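Local coordinates for nitroreductase family protein (Lactobacillus plantarum, PDB 4QLX) that reduces the carbon-carbon double bond of an enone fatty acid with FMN as cofactor, within a pathway that saturates polyunsaturated fatty acids, at residues I90-G95 / P179-D184. Numbering follows the deposited sequence.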
ATOM      1  N   ILE A  90      -6.588  15.915   7.049  1.00 16.34           N
ATOM      2  CA  ILE A  90      -5.450  15.391   6.318  1.00 20.38           C
ATOM      3  C   ILE A  90      -4.633  14.568   7.312  1.00 21.80           C
ATOM      4  O   ILE A  90      -4.403  14.998   8.440  1.00 21.68           O
ATOM      5  CB  ILE A  90      -4.587  16.495   5.686  1.00 22.20           C
ATOM      6  CG1 ILE A  90      -5.438  17.368   4.754  1.00 22.11           C
ATOM      7  CG2 ILE A  90      -3.400  15.901   4.929  1.00 21.35           C
ATOM      8  CD1 ILE A  90      -6.036  18.593   5.448  1.00 22.61           C
ATOM      9  N   VAL A  91      -4.242  13.368   6.905  1.00 19.97           N
ATOM     10  CA  VAL A  91      -3.360  12.556   7.720  1.00 17.29           C
ATOM     11  C   VAL A  91      -2.004  12.521   7.033  1.00 21.36           C
ATOM     12  O   VAL A  91      -1.841  11.877   5.982  1.00 19.58           O
ATOM     13  CB  VAL A  91      -3.911  11.147   7.922  1.00 19.13           C
ATOM     14  CG1 VAL A  91      -2.904  10.274   8.680  1.00 19.24           C
ATOM     15  CG2 VAL A  91      -5.248  11.211   8.652  1.00 16.96           C
ATOM     16  N   PHE A  92      -1.035  13.243   7.592  1.00 16.68           N
ATOM     17  CA  PHE A  92       0.287  13.215   6.994  1.00 21.20           C
ATOM     18  C   PHE A  92       1.118  12.084   7.574  1.00 21.51           C
ATOM     19  O   PHE A  92       1.136  11.875   8.793  1.00 20.41           O
ATOM     20  CB  PHE A  92       1.039  14.538   7.167  1.00 21.52           C
ATOM     21  CG  PHE A  92       2.244  14.621   6.285  1.00 23.88           C
ATOM     22  CD1 PHE A  92       2.136  15.115   4.991  1.00 20.33           C
ATOM     23  CD2 PHE A  92       3.464  14.114   6.711  1.00 20.66           C
ATOM     24  CE1 PHE A  92       3.231  15.145   4.154  1.00 21.41           C
ATOM     25  CE2 PHE A  92       4.568  14.139   5.880  1.00 20.58           C
ATOM     26  CZ  PHE A  92       4.461  14.649   4.605  1.00 20.76           C
ATOM     27  N   ILE A  93       1.823  11.373   6.698  1.00 17.71           N
ATOM     28  CA  ILE A  93       2.609  10.227   7.118  1.00 20.57           C
ATOM     29  C   ILE A  93       4.098  10.522   6.977  1.00 20.39           C
ATOM     30  O   ILE A  93       4.580  10.915   5.918  1.00 18.65           O
ATOM     31  CB  ILE A  93       2.229   8.950   6.318  1.00 16.64           C
ATOM     32  CG1 ILE A  93       0.704   8.807   6.266  1.00 17.30           C
ATOM     33  CG2 ILE A  93       2.854   7.702   6.976  1.00 16.72           C
ATOM     34  CD1 ILE A  93       0.202   7.682   5.347  1.00 17.69           C
ATOM     35  N   ALA A  94       4.818  10.360   8.079  1.00 17.41           N
ATOM     36  CA  ALA A  94       6.257  10.548   8.072  1.00 20.90           C
ATOM     37  C   ALA A  94       6.915   9.230   8.470  1.00 17.72           C
ATOM     38  O   ALA A  94       6.327   8.440   9.200  1.00 19.77           O
ATOM     39  CB  ALA A  94       6.662  11.669   9.012  1.00 20.88           C
ATOM     40  N   GLY A  95       8.123   8.991   7.977  1.00 19.82           N
ATOM     41  CA  GLY A  95       8.824   7.754   8.254  1.00 18.65           C
ATOM     42  C   GLY A  95       9.683   7.893   9.491  1.00 19.24           C
ATOM     43  O   GLY A  95      10.295   8.936   9.712  1.00 21.12           O
ATOM     44  N   PRO A 179       9.848  20.166   9.954  1.00 26.57           N
ATOM     45  CA  PRO A 179       9.811  21.198  10.996  1.00 29.37           C
ATOM     46  C   PRO A 179       8.448  21.870  11.104  1.00 30.36           C
ATOM     47  O   PRO A 179       8.015  22.181  12.214  1.00 31.52           O
ATOM     48  CB  PRO A 179      10.883  22.192  10.542  1.00 32.15           C
ATOM     49  CG  PRO A 179      11.796  21.393   9.673  1.00 33.31           C
ATOM     50  CD  PRO A 179      10.888  20.453   8.948  1.00 30.68           C
ATOM     51  N   THR A 180       7.778  22.066   9.970  1.00 27.80           N
ATOM     52  CA  THR A 180       6.411  22.594   9.945  1.00 30.85           C
ATOM     53  C   THR A 180       5.468  21.766  10.815  1.00 30.99           C
ATOM     54  O   THR A 180       4.570  22.304  11.448  1.00 30.58           O
ATOM     55  CB  THR A 180       5.854  22.649   8.497  1.00 32.36           C
ATOM     56  OG1 THR A 180       6.608  23.595   7.729  1.00 32.65           O
ATOM     57  CG2 THR A 180       4.381  23.055   8.480  1.00 29.86           C
ATOM     58  N   LEU A 181       5.685  20.453  10.862  1.00 28.93           N
ATOM     59  CA  LEU A 181       4.838  19.578  11.671  1.00 27.47           C
ATOM     60  C   LEU A 181       5.318  19.511  13.128  1.00 31.54           C
ATOM     61  O   LEU A 181       4.662  18.915  13.981  1.00 28.98           O
ATOM     62  CB  LEU A 181       4.792  18.169  11.067  1.00 28.20           C
ATOM     63  CG  LEU A 181       4.203  18.023   9.659  1.00 26.64           C
ATOM     64  CD1 LEU A 181       4.305  16.584   9.176  1.00 27.47           C
ATOM     65  CD2 LEU A 181       2.762  18.492   9.608  1.00 25.82           C
ATOM     66  N   GLY A 182       6.462  20.130  13.405  1.00 29.95           N
ATOM     67  CA  GLY A 182       7.013  20.137  14.751  1.00 32.03           C
ATOM     68  C   GLY A 182       7.633  18.800  15.120  1.00 29.97           C
ATOM     69  O   GLY A 182       7.791  18.486  16.295  1.00 31.47           O
ATOM     70  N   LEU A 183       7.997  18.020  14.108  1.00 26.78           N
ATOM     71  CA  LEU A 183       8.580  16.698  14.309  1.00 30.35           C
ATOM     72  C   LEU A 183      10.102  16.766  14.339  1.00 28.81           C
ATOM     73  O   LEU A 183      10.684  17.661  13.744  1.00 28.06           O
ATOM     74  CB  LEU A 183       8.124  15.742  13.202  1.00 28.26           C
ATOM     75  CG  LEU A 183       6.644  15.342  13.169  1.00 28.57           C
ATOM     76  CD1 LEU A 183       6.371  14.482  11.931  1.00 25.85           C
ATOM     77  CD2 LEU A 183       6.245  14.603  14.441  1.00 28.65           C
ATOM     78  N   ASP A 184      10.724  15.811  15.028  1.00 29.69           N
ATOM     79  CA  ASP A 184      12.177  15.696  15.138  1.00 29.52           C
ATOM     80  C   ASP A 184      12.816  15.460  13.777  1.00 30.80           C
ATOM     81  O   ASP A 184      12.654  14.394  13.184  1.00 29.68           O
ATOM     82  CB  ASP A 184      12.526  14.558  16.097  1.00 30.41           C
ATOM     83  CG  ASP A 184      14.019  14.482  16.445  1.00 35.50           C
ATOM     84  OD1 ASP A 184      14.848  15.224  15.874  1.00 33.57           O
ATOM     85  OD2 ASP A 184      14.356  13.642  17.310  1.00 40.69           O
TER
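Phe92 and Ala94 on strand 89-96 meet Leu181 and Leu183 in a small, purely apolar contact between one face of the antiparallel sheet and the C-terminal end of the short helix 177-181 with the turn that follows. Two pairings carry it, and together they bury 115 Å². In the first, a single methyl of Leu181 does the touching: its CD1 lies 3.6 Å from CD2 of Phe92 and about equally far, 4.1 Å, from CG and CE2 of that ring, so the methyl centres on CD2. The approach to the ring is oblique, and the two side chains cross at about a right angle. With CG anti to the carbonyl carbon (chi1 -62°) and CD1 anti to CA (chi2 177°), Leu181 is extended and presents this methyl to the ring. The second pairing is looser, with CD1 of Leu183 4.1 Å from CB of Ala94. Phe92 and Ala94 both point their CB atoms toward residues 179-184, whereas Ile93 between them points to the other face, against Ile194.

The two leucines flank Gly182, where the helix stops. Its phi of 75° and its N bonded to O of Pro179 at 2.8 Å belong to a Schellman motif, and this positive-phi turn is consistent with Leu183 facing the same sheet as Leu181, both touching Val61 of strand 58-63. Phe72 of helix 66-72 touches both Phe92 and Leu181. The Phe92 side chain lies about 10 Å from the bound FMN and about 7 Å from that of Ser170, an FMN-binding residue, so the contact is near the flavin site without touching the cofactor. A short helix, closed by a Schellman motif, thus packs through its last residues on a face of the antiparallel sheet, within the alpha/beta fold of the nitroreductase family.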